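Local coordinates for hypothetical protein Cgl1923 (PDB 2P90) that is of unknown function but belongs to the PAC2 family of proteasome-related proteins, some of which may assist proteasome assembly, at residues 27-32 and 136-141; 151-156 and 195-200. All blocks are in the same frame, centred on the assembly; numbering follows the deposited sequence.

Contact 1 (27-32 and 136-141); sequences TLIVAL and ICLYAA
Ile136 pairs with Ile29, and Cys137 with Val30, in a parallel beta ladder between neighbouring strands of the mixed central sheet of this PAC2-family protein. The segment axes approach to 4.7 Å, with N-to-C directions 25° apart. At the start of segment 136-141, Ile136 is bonded through both its own N and its own O, the alternation expected of a parallel ladder: its N donates to Leu28 O at 2.8 Å, with an N-H...O angle of 172°, and its O receives Val30 N at 2.8 Å. Cys137 presents SG to Val30 on the opposite sheet face from the isoleucines. SG lies beside the backbone N, anti to the carbonyl carbon (chi1 -61°), and meets Val30 CB at 3.7 Å, with both methyls CG1 and CG2 slightly farther off. Leu138 returns to the isoleucine face, where helix 211-225 packs through Ile221 against both Ile29 and Leu138. The Leu138 side chain crosses that of Ile29 obliquely, CD1 touching Ile29 CG2 at 3.9 Å. The backbone N of Leu138 takes the third ladder bond, to Val30 O. Beyond this residue the strands diverge, and a water fills in for direct pairing: it donates to Val30 O and to Leu138 O, and accepts from Leu32 N at 2.9 Å.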
# COMPACT_ATOMS: atom_id res chain seq x y z
N THR B 27 -5.12 -32.16 -9.25
CA THR B 27 -4.18 -31.30 -8.57
C THR B 27 -4.57 -29.82 -8.83
O THR B 27 -5.17 -29.46 -9.87
CB THR B 27 -2.67 -31.67 -8.87
OG1 THR B 27 -1.90 -30.50 -9.25
CG2 THR B 27 -2.57 -32.71 -9.92
N LEU B 28 -4.27 -28.99 -7.83
CA LEU B 28 -4.51 -27.57 -7.95
C LEU B 28 -3.19 -26.86 -8.26
O LEU B 28 -2.19 -27.08 -7.59
CB LEU B 28 -5.15 -27.01 -6.68
CG LEU B 28 -5.33 -25.47 -6.57
CD1 LEU B 28 -6.34 -24.92 -7.56
CD2 LEU B 28 -5.71 -25.10 -5.16
N ILE B 29 -3.24 -25.98 -9.26
CA ILE B 29 -2.15 -25.06 -9.59
C ILE B 29 -2.49 -23.66 -9.08
O ILE B 29 -3.57 -23.14 -9.35
CB ILE B 29 -1.93 -25.04 -11.11
CG1 ILE B 29 -1.69 -26.49 -11.57
CG2 ILE B 29 -0.78 -24.09 -11.51
CD1 ILE B 29 -1.84 -26.66 -13.02
N VAL B 30 -1.58 -23.08 -8.31
CA VAL B 30 -1.76 -21.79 -7.76
C VAL B 30 -0.75 -20.87 -8.49
O VAL B 30 0.48 -21.01 -8.33
CB VAL B 30 -1.59 -21.79 -6.21
CG1 VAL B 30 -1.51 -20.38 -5.66
CG2 VAL B 30 -2.71 -22.58 -5.52
N ALA B 31 -1.30 -19.96 -9.30
CA ALA B 31 -0.53 -18.96 -10.05
C ALA B 31 -0.97 -17.52 -9.69
O ALA B 31 -1.81 -16.93 -10.39
CB ALA B 31 -0.73 -19.19 -11.55
N LEU B 32 -0.39 -16.96 -8.62
CA LEU B 32 -0.79 -15.60 -8.13
C LEU B 32 0.22 -14.56 -8.53
O LEU B 32 1.40 -14.69 -8.21
CB LEU B 32 -0.97 -15.55 -6.59
CG LEU B 32 -1.94 -16.55 -5.95
CD1 LEU B 32 -1.94 -16.37 -4.40
CD2 LEU B 32 -3.38 -16.46 -6.54
N ILE B 136 0.18 -27.21 -6.07
CA ILE B 136 1.41 -26.65 -6.58
C ILE B 136 1.33 -25.14 -6.80
O ILE B 136 0.59 -24.70 -7.67
CB ILE B 136 1.84 -27.29 -7.93
CG1 ILE B 136 1.82 -28.83 -7.85
CG2 ILE B 136 3.21 -26.69 -8.36
CD1 ILE B 136 2.34 -29.54 -9.13
N CYS B 137 2.13 -24.40 -6.04
CA CYS B 137 2.28 -22.96 -6.16
C CYS B 137 3.47 -22.55 -7.01
O CYS B 137 4.54 -23.12 -6.89
CB CYS B 137 2.42 -22.36 -4.78
SG CYS B 137 0.99 -22.66 -3.70
N LEU B 138 3.28 -21.56 -7.87
CA LEU B 138 4.31 -21.16 -8.81
C LEU B 138 4.96 -19.84 -8.43
O LEU B 138 4.27 -18.92 -8.00
CB LEU B 138 3.71 -21.05 -10.20
CG LEU B 138 2.91 -22.25 -10.71
CD1 LEU B 138 2.50 -21.99 -12.16
CD2 LEU B 138 3.67 -23.61 -10.54
N TYR B 139 6.29 -19.77 -8.59
CA TYR B 139 7.11 -18.61 -8.23
C TYR B 139 8.13 -18.44 -9.35
O TYR B 139 8.56 -19.43 -9.92
CB TYR B 139 7.86 -18.88 -6.94
CG TYR B 139 6.97 -19.28 -5.78
CD1 TYR B 139 6.47 -18.31 -4.92
CD2 TYR B 139 6.62 -20.63 -5.55
CE1 TYR B 139 5.65 -18.64 -3.89
CE2 TYR B 139 5.79 -20.98 -4.49
CZ TYR B 139 5.30 -19.96 -3.67
OH TYR B 139 4.47 -20.21 -2.61
N ALA B 140 8.47 -17.20 -9.71
CA ALA B 140 9.59 -16.94 -10.62
C ALA B 140 10.52 -15.95 -9.92
O ALA B 140 10.13 -14.80 -9.56
CB ALA B 140 9.11 -16.39 -11.93
N ALA B 141 11.77 -16.40 -9.70
CA ALA B 141 12.75 -15.57 -8.98
C ALA B 141 13.86 -15.11 -9.88
O ALA B 141 14.34 -15.90 -10.68
CB ALA B 141 13.34 -16.33 -7.74
O HOH W 1 1.51 -18.43 -7.05

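Contact 2 (151-156 and 195-200); sequences TVVTAH and SGYTVH
The imidazole of His200 and the hydroxyl of Thr154 meet across an antiparallel strand pair, their side chains crossing at about a right angle. Thr154 OG1 lies at the ring edge, in its plane, and hydrogen-bonds NE2 of His200 at 3.0 Å; either atom could be the donor. With chi1 of 52°, OG1 sits between the backbone N and carbonyl carbon of Thr154, while Thr154 CG2 also approaches His200 NE2. Val152 CG1 lies over one face of the same imidazole. At the other end of the ladder, the His156 ring is laid over the Gly196 backbone: Gly196 CA is 4.1 Å from the ring centroid and 24° off the normal, a CH-pi contact. With His156 CG between the backbone N and the carbonyl carbon (chi1 59°), the ring lies over Gly196, which has no side chain there. On the other sheet face, Val153 CG2 meets Val199 CB at 3.7 Å, and Ala155 CB approaches Tyr197 CD1 at 3.8 Å. The backbone evidence agrees with this register: Thr154 and Thr198 form a hydrogen-bonded pair, as do His156 and Gly196, and His200 N donates to Val152 O at 2.8 Å. Strand 153-157 is an outermost strand of the sheet within this chain, and Ala155 O is bonded by Asn81 of a neighbouring subunit. Helix 211-225 packs on Val153 and Val199, helix 179-189 packs on His156 from the other face, and strand 134-143 flanks 194-202.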
# COMPACT_ATOMS: atom_id res chain seq x y z
N THR B 151 16.88 -23.41 -18.24
CA THR B 151 16.14 -22.85 -17.09
C THR B 151 15.86 -23.88 -15.99
O THR B 151 15.23 -24.92 -16.21
CB THR B 151 14.83 -22.14 -17.53
OG1 THR B 151 15.16 -21.02 -18.37
CG2 THR B 151 14.07 -21.60 -16.33
N VAL B 152 16.34 -23.57 -14.79
CA VAL B 152 16.18 -24.45 -13.66
C VAL B 152 14.92 -24.13 -12.83
O VAL B 152 14.48 -22.97 -12.75
CB VAL B 152 17.43 -24.39 -12.78
CG1 VAL B 152 17.16 -24.97 -11.40
CG2 VAL B 152 18.58 -25.11 -13.49
N VAL B 153 14.35 -25.18 -12.24
CA VAL B 153 13.26 -25.08 -11.29
C VAL B 153 13.65 -25.81 -9.99
O VAL B 153 14.09 -26.96 -10.00
CB VAL B 153 11.95 -25.68 -11.87
CG1 VAL B 153 10.92 -26.01 -10.76
CG2 VAL B 153 11.33 -24.72 -12.84
N THR B 154 13.51 -25.11 -8.87
CA THR B 154 13.71 -25.75 -7.57
C THR B 154 12.36 -25.95 -6.87
O THR B 154 11.40 -25.27 -7.18
CB THR B 154 14.71 -24.98 -6.68
OG1 THR B 154 14.31 -23.62 -6.61
CG2 THR B 154 16.10 -25.02 -7.27
N ALA B 155 12.29 -26.90 -5.94
CA ALA B 155 11.03 -27.23 -5.29
C ALA B 155 11.16 -27.30 -3.77
O ALA B 155 12.26 -27.58 -3.23
CB ALA B 155 10.43 -28.54 -5.85
N HIS B 156 10.06 -26.94 -3.09
CA HIS B 156 9.89 -27.15 -1.66
C HIS B 156 8.49 -27.65 -1.38
O HIS B 156 7.58 -27.48 -2.19
CB HIS B 156 10.24 -25.90 -0.84
CG HIS B 156 9.42 -24.69 -1.18
ND1 HIS B 156 8.11 -24.53 -0.77
CD2 HIS B 156 9.73 -23.56 -1.86
CE1 HIS B 156 7.65 -23.37 -1.21
NE2 HIS B 156 8.61 -22.77 -1.89
N SER B 195 3.41 -28.44 -2.75
CA SER B 195 4.74 -28.02 -3.19
C SER B 195 4.71 -26.63 -3.83
O SER B 195 3.65 -26.17 -4.35
CB SER B 195 5.36 -29.03 -4.18
OG SER B 195 5.52 -30.29 -3.53
N GLY B 196 5.86 -25.96 -3.77
CA GLY B 196 6.09 -24.69 -4.43
C GLY B 196 7.24 -24.85 -5.41
O GLY B 196 8.33 -25.30 -5.03
N TYR B 197 6.98 -24.52 -6.68
CA TYR B 197 8.00 -24.55 -7.74
C TYR B 197 8.47 -23.14 -8.10
O TYR B 197 7.70 -22.28 -8.50
CB TYR B 197 7.52 -25.24 -9.01
CG TYR B 197 7.06 -26.69 -8.90
CD1 TYR B 197 7.34 -27.48 -7.76
CD2 TYR B 197 6.38 -27.28 -9.96
CE1 TYR B 197 6.92 -28.83 -7.68
CE2 TYR B 197 5.96 -28.64 -9.90
CZ TYR B 197 6.23 -29.39 -8.76
OH TYR B 197 5.79 -30.68 -8.72
N THR B 198 9.76 -22.93 -7.97
CA THR B 198 10.36 -21.70 -8.40
C THR B 198 11.24 -21.93 -9.63
O THR B 198 12.14 -22.78 -9.63
CB THR B 198 11.21 -21.12 -7.25
OG1 THR B 198 10.42 -21.13 -6.05
CG2 THR B 198 11.70 -19.72 -7.56
N VAL B 199 11.01 -21.16 -10.67
CA VAL B 199 11.84 -21.18 -11.85
C VAL B 199 12.86 -20.04 -11.66
O VAL B 199 12.51 -19.00 -11.09
CB VAL B 199 10.96 -21.04 -13.13
CG1 VAL B 199 10.28 -19.66 -13.20
CG2 VAL B 199 11.74 -21.32 -14.40
N HIS B 200 14.09 -20.25 -12.12
CA HIS B 200 15.17 -19.29 -11.93
C HIS B 200 15.38 -18.52 -13.20
O HIS B 200 15.59 -19.12 -14.24
CB HIS B 200 16.47 -20.01 -11.58
CG HIS B 200 16.42 -20.71 -10.26
ND1 HIS B 200 17.54 -20.89 -9.46
CD2 HIS B 200 15.38 -21.24 -9.58
CE1 HIS B 200 17.19 -21.53 -8.36
NE2 HIS B 200 15.89 -21.74 -8.40
O HOH W 2 16.40 -19.14 -16.63
O HOH W 3 17.98 -21.24 -14.51

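Overall arrangement
Contacts 1 and 2 belong to one mixed sheet, their centres about 10 Å apart, and together span four strands adjacent across the sheet, in the order 27-33, 134-143, 194-202, 153-157. They come in series along the chain, contact 1 closing before contact 2 opens. Strands 134-143 and 194-202 join them directly: the probable hydrogen bonds Cys137 O to Tyr197 N (2.8 Å) and Cys137 N to Ser195 O (2.9 Å) carry the ladder across. The parallel pairing of contact 1 lies near the chain centre, whereas the antiparallel pairing of contact 2 brings the sheet to its outermost strand within this chain. Helix 211-225 packs on both, so the core and the outer strand, which meets another subunit, share one helical cover.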